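Local coordinates for transcriptional regulator (Saccharomonospora viridis, PDB 4KWA), which probably binds DNA as a TetR-family transcriptional repressor, and here carries a choline ion in its ligand-binding domain, at residues R6-I17 with I51-N59; G141-L151 with F185-R193. All coordinates share one frame; numbering follows the deposited sequence.

Contact 1: residues R6-I17 with I51-N59; sequences RRRILETAWRLI and ILLEALRRN. With EDO (1,2-ethanediol), chain D.
The side-chain amide of Asn-59 lies stacked on the indole of Trp-14, the two planes only 13° apart, with Asn-59 CG 3.2 Å from Trp-14 CZ2. Asn-59 CB adds a CH-pi contact over the six-membered ring, 3.6 Å from its centroid. The indole gets there because its CG stands anti to the backbone nitrogen (chi1 -177°), and Leu-56 CD2 then meets it at the edge, 3.4 Å from Trp-14 CZ3. The amide nitrogen of Asn-59 is bonded to Glu-98, which also touches the indole; Asn-59 OD1 is buried without a partner.

Segments 6-17 and 51-59, from helices 2-20 and 48-71, cross almost at right angles (-96°), the first helix of the TetR DNA-binding domain against the long helix that leads out of it. Leu-10 is the knob in this crossing, set among Ile-51, Glu-54, Ala-55 and Arg-58, its CD2 4.1 Å from Ala-55 CB. Next to it Ala-13 CB presses tightly on Ile-51 CG2 at 3.3 Å. Beside Leu-10, the extended Arg-58 lays a guanidinium face over Glu-11 CB. Its NH2 is 3.5 Å from Glu-11 OE1, a salt bridge of charges alone, since the oxygen lies well out of the guanidinium plane.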
loop_
_atom_site.group_PDB
_atom_site.type_symbol
_atom_site.label_atom_id
_atom_site.label_comp_id
_atom_site.label_asym_id
_atom_site.label_seq_id
_atom_site.Cartn_x
_atom_site.Cartn_y
_atom_site.Cartn_z
ATOM N N ARG A 6 -11.787 -2.038 -28.383
ATOM C CA ARG A 6 -10.714 -2.050 -27.358
ATOM C C ARG A 6 -10.983 -1.183 -26.129
ATOM O O ARG A 6 -10.781 -1.590 -24.952
ATOM C CB ARG A 6 -9.348 -1.610 -27.959
ATOM C CG ARG A 6 -8.616 -2.623 -28.815
ATOM C CD ARG A 6 -7.261 -2.090 -29.324
ATOM N NE ARG A 6 -6.209 -2.237 -28.337
ATOM C CZ ARG A 6 -5.856 -1.340 -27.411
ATOM N NH1 ARG A 6 -4.930 -1.684 -26.536
ATOM N NH2 ARG A 6 -6.423 -0.128 -27.314
ATOM N N ARG A 7 -11.347 0.071 -26.357
ATOM C CA ARG A 7 -11.616 0.962 -25.272
ATOM C C ARG A 7 -12.715 0.439 -24.335
ATOM O O ARG A 7 -12.630 0.544 -23.132
ATOM C CB ARG A 7 -12.111 2.276 -25.892
ATOM C CG ARG A 7 -12.250 3.413 -24.917
ATOM C CD ARG A 7 -13.027 4.573 -25.499
ATOM N NE ARG A 7 -14.444 4.216 -25.723
ATOM C CZ ARG A 7 -15.360 4.145 -24.746
ATOM N NH1 ARG A 7 -14.998 4.326 -23.455
ATOM N NH2 ARG A 7 -16.623 3.815 -25.042
ATOM N N ARG A 8 -13.795 -0.087 -24.933
ATOM C CA ARG A 8 -14.921 -0.611 -24.159
ATOM C C ARG A 8 -14.505 -1.812 -23.307
ATOM O O ARG A 8 -14.830 -1.867 -22.140
ATOM C CB ARG A 8 -16.167 -0.853 -25.030
ATOM C CG ARG A 8 -17.048 0.421 -25.096
ATOM C CD ARG A 8 -18.286 0.404 -26.012
ATOM N NE ARG A 8 -19.213 -0.702 -25.743
ATOM C CZ ARG A 8 -19.275 -1.845 -26.439
ATOM N NH1 ARG A 8 -20.144 -2.817 -26.065
ATOM N NH2 ARG A 8 -18.478 -2.030 -27.508
ATOM N N ILE A 9 -13.727 -2.706 -23.909
ATOM C CA ILE A 9 -13.196 -3.825 -23.143
ATOM C C ILE A 9 -12.394 -3.336 -21.976
ATOM O O ILE A 9 -12.548 -3.814 -20.835
ATOM C CB ILE A 9 -12.308 -4.738 -24.013
ATOM C CG1 ILE A 9 -13.107 -5.463 -25.081
ATOM C CG2 ILE A 9 -11.599 -5.765 -23.144
ATOM C CD1 ILE A 9 -12.274 -6.161 -26.149
ATOM N N LEU A 10 -11.496 -2.381 -22.226
ATOM C CA LEU A 10 -10.652 -1.845 -21.153
ATOM C C LEU A 10 -11.370 -1.114 -20.093
ATOM O O LEU A 10 -11.068 -1.259 -18.923
ATOM C CB LEU A 10 -9.540 -0.969 -21.733
ATOM C CG LEU A 10 -8.537 -1.711 -22.582
ATOM C CD1 LEU A 10 -7.592 -0.679 -23.146
ATOM C CD2 LEU A 10 -7.799 -2.775 -21.825
ATOM N N GLU A 11 -12.366 -0.348 -20.483
ATOM C CA GLU A 11 -13.173 0.384 -19.478
ATOM C C GLU A 11 -13.936 -0.557 -18.568
ATOM O O GLU A 11 -13.929 -0.383 -17.335
ATOM C CB GLU A 11 -14.135 1.318 -20.169
ATOM C CG GLU A 11 -14.724 2.316 -19.193
ATOM C CD GLU A 11 -15.297 3.550 -19.899
ATOM O OE1 GLU A 11 -15.211 3.613 -21.149
ATOM O OE2 GLU A 11 -15.776 4.483 -19.206
ATOM N N THR A 12 -14.524 -1.565 -19.167
ATOM C CA THR A 12 -15.261 -2.610 -18.450
ATOM C C THR A 12 -14.296 -3.410 -17.548
ATOM O O THR A 12 -14.573 -3.582 -16.321
ATOM C CB THR A 12 -16.087 -3.494 -19.432
ATOM O OG1 THR A 12 -17.051 -2.698 -20.120
ATOM C CG2 THR A 12 -16.781 -4.572 -18.726
ATOM N N ALA A 13 -13.178 -3.904 -18.131
ATOM C CA ALA A 13 -12.162 -4.633 -17.322
ATOM C C ALA A 13 -11.649 -3.866 -16.134
ATOM O O ALA A 13 -11.543 -4.442 -15.041
ATOM C CB ALA A 13 -11.010 -5.143 -18.180
ATOM N N TRP A 14 -11.385 -2.547 -16.281
ATOM C CA TRP A 14 -10.910 -1.714 -15.168
ATOM C C TRP A 14 -11.828 -1.690 -13.973
ATOM O O TRP A 14 -11.434 -1.973 -12.826
ATOM C CB TRP A 14 -10.703 -0.258 -15.631
ATOM C CG TRP A 14 -10.133 0.658 -14.545
ATOM C CD1 TRP A 14 -10.815 1.559 -13.708
ATOM C CD2 TRP A 14 -8.743 0.774 -14.208
ATOM N NE1 TRP A 14 -9.894 2.169 -12.866
ATOM C CE2 TRP A 14 -8.628 1.728 -13.177
ATOM C CE3 TRP A 14 -7.598 0.144 -14.672
ATOM C CZ2 TRP A 14 -7.383 2.082 -12.601
ATOM C CZ3 TRP A 14 -6.340 0.502 -14.114
ATOM C CH2 TRP A 14 -6.259 1.485 -13.080
ATOM N N ARG A 15 -13.110 -1.496 -14.282
ATOM C CA ARG A 15 -14.161 -1.462 -13.283
ATOM C C ARG A 15 -14.371 -2.814 -12.562
ATOM O O ARG A 15 -14.425 -2.860 -11.318
ATOM C CB ARG A 15 -15.435 -0.909 -13.926
ATOM C CG ARG A 15 -16.599 -0.731 -12.947
ATOM C CD ARG A 15 -17.832 -0.181 -13.569
ATOM N NE ARG A 15 -18.286 -0.816 -14.796
ATOM C CZ ARG A 15 -18.004 -0.294 -15.975
ATOM N NH1 ARG A 15 -17.247 0.793 -16.013
ATOM N NH2 ARG A 15 -18.378 -0.863 -17.068
ATOM N N LEU A 16 -14.343 -3.897 -13.343
ATOM C CA LEU A 16 -14.461 -5.224 -12.787
ATOM C C LEU A 16 -13.252 -5.597 -11.909
ATOM O O LEU A 16 -13.410 -6.144 -10.807
ATOM C CB LEU A 16 -14.712 -6.228 -13.903
ATOM C CG LEU A 16 -16.004 -6.159 -14.725
ATOM C CD1 LEU A 16 -16.072 -7.275 -15.786
ATOM C CD2 LEU A 16 -17.153 -6.261 -13.713
ATOM N N ILE A 17 -12.088 -5.233 -12.374
ATOM C CA ILE A 17 -10.840 -5.507 -11.654
ATOM C C ILE A 17 -10.867 -4.702 -10.314
ATOM O O ILE A 17 -10.522 -5.205 -9.274
ATOM C CB ILE A 17 -9.634 -5.115 -12.532
ATOM C CG1 ILE A 17 -9.450 -6.140 -13.657
ATOM C CG2 ILE A 17 -8.344 -5.046 -11.679
ATOM C CD1 ILE A 17 -8.546 -5.726 -14.790
ATOM N N ILE A 51 -4.708 -7.603 -20.550
ATOM C CA ILE A 51 -5.862 -6.719 -20.248
ATOM C C ILE A 51 -5.482 -5.771 -19.062
ATOM O O ILE A 51 -5.744 -4.562 -19.126
ATOM C CB ILE A 51 -7.142 -7.493 -19.907
ATOM C CG1 ILE A 51 -7.486 -8.409 -21.071
ATOM C CG2 ILE A 51 -8.298 -6.490 -19.598
ATOM C CD1 ILE A 51 -8.726 -9.226 -20.820
ATOM N N LEU A 52 -4.826 -6.295 -18.026
ATOM C CA LEU A 52 -4.437 -5.467 -16.870
ATOM C C LEU A 52 -3.428 -4.379 -17.315
ATOM O O LEU A 52 -3.626 -3.182 -17.042
ATOM C CB LEU A 52 -3.807 -6.298 -15.765
ATOM C CG LEU A 52 -3.307 -5.642 -14.460
ATOM C CD1 LEU A 52 -4.395 -4.814 -13.843
ATOM C CD2 LEU A 52 -2.759 -6.612 -13.457
ATOM N N LEU A 53 -2.417 -4.804 -18.086
ATOM C CA LEU A 53 -1.392 -3.849 -18.476
ATOM C C LEU A 53 -2.023 -2.707 -19.311
ATOM O O LEU A 53 -1.728 -1.512 -19.096
ATOM C CB LEU A 53 -0.286 -4.576 -19.251
ATOM C CG LEU A 53 0.812 -3.718 -19.809
ATOM C CD1 LEU A 53 1.649 -3.279 -18.647
ATOM C CD2 LEU A 53 1.582 -4.576 -20.836
ATOM N N GLU A 54 -2.855 -3.063 -20.279
ATOM C CA GLU A 54 -3.392 -2.018 -21.184
ATOM C C GLU A 54 -4.451 -1.151 -20.523
ATOM O O GLU A 54 -4.614 0.087 -20.821
ATOM C CB GLU A 54 -3.897 -2.672 -22.473
ATOM C CG GLU A 54 -2.792 -3.364 -23.298
ATOM C CD GLU A 54 -1.649 -2.410 -23.715
ATOM O OE1 GLU A 54 -1.932 -1.189 -23.842
ATOM O OE2 GLU A 54 -0.484 -2.867 -23.939
ATOM N N ALA A 55 -5.132 -1.761 -19.541
ATOM C CA ALA A 55 -6.136 -1.011 -18.753
ATOM C C ALA A 55 -5.411 -0.007 -17.847
ATOM O O ALA A 55 -5.848 1.167 -17.705
ATOM C CB ALA A 55 -6.984 -1.977 -17.856
ATOM N N LEU A 56 -4.265 -0.402 -17.357
ATOM C CA LEU A 56 -3.493 0.492 -16.460
ATOM C C LEU A 56 -2.959 1.654 -17.335
ATOM O O LEU A 56 -2.978 2.816 -16.928
ATOM C CB LEU A 56 -2.303 -0.219 -15.877
ATOM C CG LEU A 56 -2.633 -1.302 -14.877
ATOM C CD1 LEU A 56 -1.409 -2.127 -14.560
ATOM C CD2 LEU A 56 -3.144 -0.670 -13.615
ATOM N N ARG A 57 -2.451 1.333 -18.501
ATOM C CA ARG A 57 -1.908 2.377 -19.347
ATOM C C ARG A 57 -2.972 3.407 -19.686
ATOM O O ARG A 57 -2.741 4.631 -19.605
ATOM C CB ARG A 57 -1.348 1.784 -20.623
ATOM C CG ARG A 57 -0.391 2.699 -21.398
ATOM C CD ARG A 57 0.011 2.110 -22.739
ATOM N NE ARG A 57 0.309 0.665 -22.698
ATOM C CZ ARG A 57 1.421 0.122 -22.233
ATOM N NH1 ARG A 57 1.605 -1.195 -22.317
ATOM N NH2 ARG A 57 2.384 0.902 -21.770
ATOM N N ARG A 58 -4.170 2.915 -20.019
ATOM C CA ARG A 58 -5.271 3.826 -20.349
ATOM C C ARG A 58 -5.666 4.674 -19.141
ATOM O O ARG A 58 -5.930 5.890 -19.234
ATOM C CB ARG A 58 -6.516 3.056 -20.896
ATOM C CG ARG A 58 -7.637 4.009 -21.333
ATOM C CD ARG A 58 -8.878 3.195 -21.796
ATOM N NE ARG A 58 -10.086 4.024 -21.770
ATOM C CZ ARG A 58 -10.933 4.134 -20.749
ATOM N NH1 ARG A 58 -10.754 3.449 -19.603
ATOM N NH2 ARG A 58 -11.988 4.947 -20.879
ATOM N N ASN A 59 -5.670 4.077 -17.966
ATOM C CA ASN A 59 -6.065 4.838 -16.825
ATOM C C ASN A 59 -5.036 5.852 -16.417
ATOM O O ASN A 59 -5.393 6.920 -15.915
ATOM C CB ASN A 59 -6.391 3.895 -15.669
ATOM C CG ASN A 59 -6.661 4.641 -14.422
ATOM O OD1 ASN A 59 -5.695 4.968 -13.684
ATOM N ND2 ASN A 59 -7.881 5.124 -14.289
HETATM C C1 EDO D . -19.724 -3.153 -12.419
HETATM O O1 EDO D . -19.741 -3.257 -13.947
HETATM C C2 EDO D . -18.521 -3.782 -11.700
HETATM O O2 EDO D . -18.661 -4.872 -10.709
#

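Contact 2: residues G141-L151 with F185-R193; sequences GVFRDQDADEL and FIEHNIVER
Two backbone hydrogen bonds join the chain on either side of Phe-143 to the C-terminal tail. Glu-192 N donates to Val-142 O (2.8 Å) and Arg-144 N to Ile-190 O (2.9 Å). They flank Phe-143 and Val-191 as a single antiparallel bridge, a non-hydrogen-bonded pair, in a protein with no beta sheet. CA-H...O contacts run beside them, among them Phe-143 CA to Ile-190 O at 3.4 Å.

Next to this bridge Ile-190 CG2 sits over one face of the Phe-143 ring, 3.7 Å from its centroid, a CH-pi contact between side chains that lie side by side and point the same way. Leu-151 CD2 packs on Ile-190 CG1 (3.8 Å), and its other methyl, CD1, meets the edge of the Phe-185 ring. On the polar side Arg-144, its chain bent at chi3 (-75°), turns its guanidinium back so that NH2 bonds Asn-189 O (2.7 Å), with a weak second bond from NE to the same oxygen. One water lies within bonding distance of the carbonyls of both Arg-144 and Ile-190; another joins Val-191 O, with weaker bonds to Arg-144 NE and His-188 O.

Around these groups the helix ends are defined by local motifs. Gly-141 closes the preceding helix in a Schellman motif, Asp-147 caps the next through OD1 to Glu-150 N (2.7 Å), and a wider pi-type turn at 186-190 gives Ile-186 O two amide donors, Ile-190 N and Val-191 N.

All this belongs to the C-terminal, BetI-type domain: Leu-81 of helix 77-86 touches both Phe-143 and Ile-190, Ile-134 of helix 113-139 packs on Leu-151, and Asn-189 meets Asn-189 of the second subunit.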
loop_
_atom_site.group_PDB
_atom_site.type_symbol
_atom_site.label_atom_id
_atom_site.label_comp_id
_atom_site.label_asym_id
_atom_site.label_seq_id
_atom_site.Cartn_x
_atom_site.Cartn_y
_atom_site.Cartn_z
ATOM N N GLY A 141 7.901 32.037 -2.168
ATOM C CA GLY A 141 8.062 32.355 -0.747
ATOM C C GLY A 141 6.922 31.871 0.126
ATOM O O GLY A 141 6.767 32.307 1.277
ATOM N N VAL A 142 6.119 30.941 -0.365
ATOM C CA VAL A 142 5.023 30.453 0.474
ATOM C C VAL A 142 5.314 29.139 1.152
ATOM O O VAL A 142 4.623 28.786 2.135
ATOM C CB VAL A 142 3.695 30.440 -0.302
ATOM C CG1 VAL A 142 2.583 29.825 0.522
ATOM C CG2 VAL A 142 3.282 31.859 -0.719
ATOM N N PHE A 143 6.359 28.456 0.669
ATOM C CA PHE A 143 6.807 27.197 1.207
ATOM C C PHE A 143 8.216 27.358 1.799
ATOM O O PHE A 143 9.039 28.061 1.230
ATOM C CB PHE A 143 6.877 26.023 0.180
ATOM C CG PHE A 143 5.580 25.587 -0.414
ATOM C CD1 PHE A 143 4.368 25.787 0.193
ATOM C CD2 PHE A 143 5.594 24.867 -1.547
ATOM C CE1 PHE A 143 3.181 25.336 -0.433
ATOM C CE2 PHE A 143 4.442 24.460 -2.170
ATOM C CZ PHE A 143 3.211 24.680 -1.590
ATOM N N ARG A 144 8.417 26.690 2.929
ATOM C CA ARG A 144 9.702 26.624 3.656
ATOM C C ARG A 144 10.807 26.010 2.769
ATOM O O ARG A 144 10.568 25.061 1.998
ATOM C CB ARG A 144 9.647 25.577 4.812
ATOM C CG ARG A 144 9.077 25.850 6.184
ATOM C CD ARG A 144 9.828 24.889 7.140
ATOM N NE ARG A 144 9.393 23.504 7.031
ATOM C CZ ARG A 144 10.164 22.415 7.112
ATOM N NH1 ARG A 144 11.508 22.467 7.111
ATOM N NH2 ARG A 144 9.573 21.235 7.033
ATOM N N ASP A 145 12.042 26.401 3.014
ATOM C CA ASP A 145 13.185 25.831 2.321
ATOM C C ASP A 145 13.426 24.460 2.914
ATOM O O ASP A 145 13.483 24.309 4.143
ATOM C CB ASP A 145 14.421 26.725 2.620
ATOM C CG ASP A 145 15.698 26.320 1.839
ATOM O OD1 ASP A 145 15.622 25.629 0.817
ATOM O OD2 ASP A 145 16.818 26.717 2.275
ATOM N N GLN A 146 13.609 23.453 2.062
ATOM C CA GLN A 146 13.718 22.119 2.518
ATOM C C GLN A 146 14.006 21.341 1.224
ATOM O O GLN A 146 13.660 21.829 0.111
ATOM C CB GLN A 146 12.314 21.805 3.008
ATOM C CG GLN A 146 12.063 20.779 4.026
ATOM C CD GLN A 146 10.567 20.376 4.005
ATOM O OE1 GLN A 146 9.583 21.193 4.131
ATOM N NE2 GLN A 146 10.394 19.117 3.846
ATOM N N ASP A 147 14.634 20.178 1.333
ATOM C CA ASP A 147 14.902 19.384 0.134
ATOM C C ASP A 147 13.553 18.866 -0.404
ATOM O O ASP A 147 12.775 18.169 0.286
ATOM C CB ASP A 147 15.869 18.274 0.458
ATOM C CG ASP A 147 16.156 17.386 -0.689
ATOM O OD1 ASP A 147 15.257 16.670 -1.133
ATOM O OD2 ASP A 147 17.332 17.331 -1.108
ATOM N N ALA A 148 13.263 19.274 -1.624
ATOM C CA ALA A 148 12.008 18.922 -2.284
ATOM C C ALA A 148 11.894 17.489 -2.662
ATOM O O ALA A 148 10.794 16.965 -2.798
ATOM C CB ALA A 148 11.806 19.774 -3.519
ATOM N N ASP A 149 13.012 16.841 -2.892
ATOM C CA ASP A 149 12.955 15.448 -3.216
ATOM C C ASP A 149 12.569 14.594 -1.947
ATOM O O ASP A 149 11.794 13.631 -2.042
ATOM C CB ASP A 149 14.374 15.041 -3.685
ATOM C CG ASP A 149 14.657 15.350 -5.145
ATOM O OD1 ASP A 149 14.253 14.536 -5.989
ATOM O OD2 ASP A 149 15.422 16.290 -5.461
ATOM N N GLU A 150 13.184 14.893 -0.816
ATOM C CA GLU A 150 12.879 14.160 0.433
ATOM C C GLU A 150 11.429 14.393 0.795
ATOM O O GLU A 150 10.721 13.437 1.201
ATOM C CB GLU A 150 13.784 14.595 1.605
ATOM C CG GLU A 150 15.226 14.096 1.558
ATOM C CD GLU A 150 15.427 12.588 1.863
ATOM O OE1 GLU A 150 16.611 12.237 2.082
ATOM O OE2 GLU A 150 14.474 11.743 1.917
ATOM N N LEU A 151 10.981 15.639 0.593
ATOM C CA LEU A 151 9.609 16.031 0.855
ATOM C C LEU A 151 8.650 15.359 -0.112
ATOM O O LEU A 151 7.607 14.925 0.315
ATOM C CB LEU A 151 9.464 17.553 0.866
ATOM C CG LEU A 151 8.021 18.042 1.087
ATOM C CD1 LEU A 151 7.420 17.401 2.335
ATOM C CD2 LEU A 151 7.969 19.563 1.238
ATOM N N PHE A 185 -0.569 18.439 7.375
ATOM C CA PHE A 185 0.834 18.206 7.059
ATOM C C PHE A 185 1.280 19.381 6.161
ATOM O O PHE A 185 2.378 19.856 6.313
ATOM C CB PHE A 185 0.957 16.878 6.266
ATOM C CG PHE A 185 2.391 16.538 5.830
ATOM C CD1 PHE A 185 3.318 16.068 6.724
ATOM C CD2 PHE A 185 2.777 16.729 4.551
ATOM C CE1 PHE A 185 4.630 15.840 6.353
ATOM C CE2 PHE A 185 4.125 16.507 4.162
ATOM C CZ PHE A 185 4.990 16.022 5.058
ATOM N N ILE A 186 0.524 19.708 5.123
ATOM C CA ILE A 186 0.926 20.806 4.222
ATOM C C ILE A 186 1.066 22.100 5.044
ATOM O O ILE A 186 2.078 22.781 5.052
ATOM C CB ILE A 186 -0.100 21.011 3.097
ATOM C CG1 ILE A 186 -0.043 19.820 2.131
ATOM C CG2 ILE A 186 0.096 22.352 2.383
ATOM C CD1 ILE A 186 -1.182 19.788 1.147
ATOM N N GLU A 187 0.005 22.443 5.756
ATOM C CA GLU A 187 0.060 23.696 6.509
ATOM C C GLU A 187 1.212 23.760 7.547
ATOM O O GLU A 187 1.720 24.849 7.781
ATOM C CB GLU A 187 -1.324 24.047 7.131
ATOM C CG GLU A 187 -2.443 24.286 6.114
ATOM C CD GLU A 187 -2.101 25.343 5.044
ATOM O OE1 GLU A 187 -1.711 26.465 5.444
ATOM O OE2 GLU A 187 -2.258 25.058 3.811
ATOM N N HIS A 188 1.604 22.666 8.193
ATOM C CA HIS A 188 2.649 22.730 9.229
ATOM C C HIS A 188 4.046 22.239 8.868
ATOM O O HIS A 188 5.004 22.498 9.580
ATOM C CB HIS A 188 2.148 22.004 10.472
ATOM C CG HIS A 188 0.855 22.555 10.975
ATOM N ND1 HIS A 188 -0.243 21.770 11.233
ATOM C CD2 HIS A 188 0.446 23.840 11.132
ATOM C CE1 HIS A 188 -1.250 22.538 11.606
ATOM N NE2 HIS A 188 -0.859 23.799 11.547
ATOM N N ASN A 189 4.148 21.462 7.792
ATOM C CA ASN A 189 5.455 20.944 7.369
ATOM C C ASN A 189 5.978 21.514 6.118
ATOM O O ASN A 189 7.171 21.378 5.841
ATOM C CB ASN A 189 5.439 19.431 7.207
ATOM C CG ASN A 189 5.381 18.714 8.528
ATOM O OD1 ASN A 189 4.348 18.663 9.172
ATOM N ND2 ASN A 189 6.483 18.122 8.903
ATOM N N ILE A 190 5.075 22.048 5.291
ATOM C CA ILE A 190 5.438 22.602 3.985
ATOM C C ILE A 190 5.351 24.117 3.935
ATOM O O ILE A 190 6.278 24.776 3.499
ATOM C CB ILE A 190 4.646 21.967 2.848
ATOM C CG1 ILE A 190 4.703 20.424 2.933
ATOM C CG2 ILE A 190 5.129 22.421 1.488
ATOM C CD1 ILE A 190 4.033 19.676 1.830
ATOM N N VAL A 191 4.230 24.675 4.378
ATOM C CA VAL A 191 4.007 26.106 4.320
ATOM C C VAL A 191 4.940 26.880 5.258
ATOM O O VAL A 191 5.128 26.492 6.434
ATOM C CB VAL A 191 2.520 26.442 4.569
ATOM C CG1 VAL A 191 2.261 27.973 4.767
ATOM C CG2 VAL A 191 1.671 25.887 3.470
ATOM N N GLU A 192 5.473 27.984 4.719
ATOM C CA GLU A 192 6.421 28.912 5.364
ATOM C C GLU A 192 5.774 29.684 6.531
ATOM O O GLU A 192 4.845 30.460 6.308
ATOM C CB GLU A 192 6.964 29.895 4.277
ATOM C CG GLU A 192 8.029 30.923 4.674
ATOM C CD GLU A 192 9.241 30.320 5.356
ATOM O OE1 GLU A 192 10.327 30.403 4.807
ATOM O OE2 GLU A 192 9.103 29.700 6.396
ATOM N N ARG A 193 6.305 29.456 7.745
ATOM C CA ARG A 193 5.882 30.104 9.015
ATOM C C ARG A 193 6.280 31.574 9.133
ATOM O O ARG A 193 6.123 32.368 8.195
ATOM C CB ARG A 193 6.533 29.354 10.178
ATOM C CG ARG A 193 6.459 30.056 11.517
ATOM C CD ARG A 193 6.910 29.128 12.633
ATOM N NE ARG A 193 8.328 28.767 12.597
ATOM C CZ ARG A 193 9.270 29.287 13.384
ATOM N NH1 ARG A 193 8.960 30.188 14.315
ATOM N NH2 ARG A 193 10.529 28.884 13.260
HETATM O O HOH W 1 8.277 23.361 2.367
HETATM O O HOH W 2 6.554 24.425 7.791
#

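In the fold
From the N terminus, helix 2-20 runs into helices 27-34 and 38-44, which include the predicted helix-turn-helix, and contact 1 closes this 33-residue loop when helix 48-71 folds back across the first helix. The chain then continues through helices 77-86, 94-109 and 113-139 of the ligand-binding domain before contact 2 begins. That contact closes a second loop of 33 residues, holding most of helices 148-168 and 175-190, by tying the turn after helix 113-139 to the C-terminal tail. The loops follow in series, neither nested nor crossed. Their centres stand 37 Å apart on opposite sides of the chain's centre, and the choline is about 8 Å from the side chain of Asn-59 and about 14 Å from that of Phe-185.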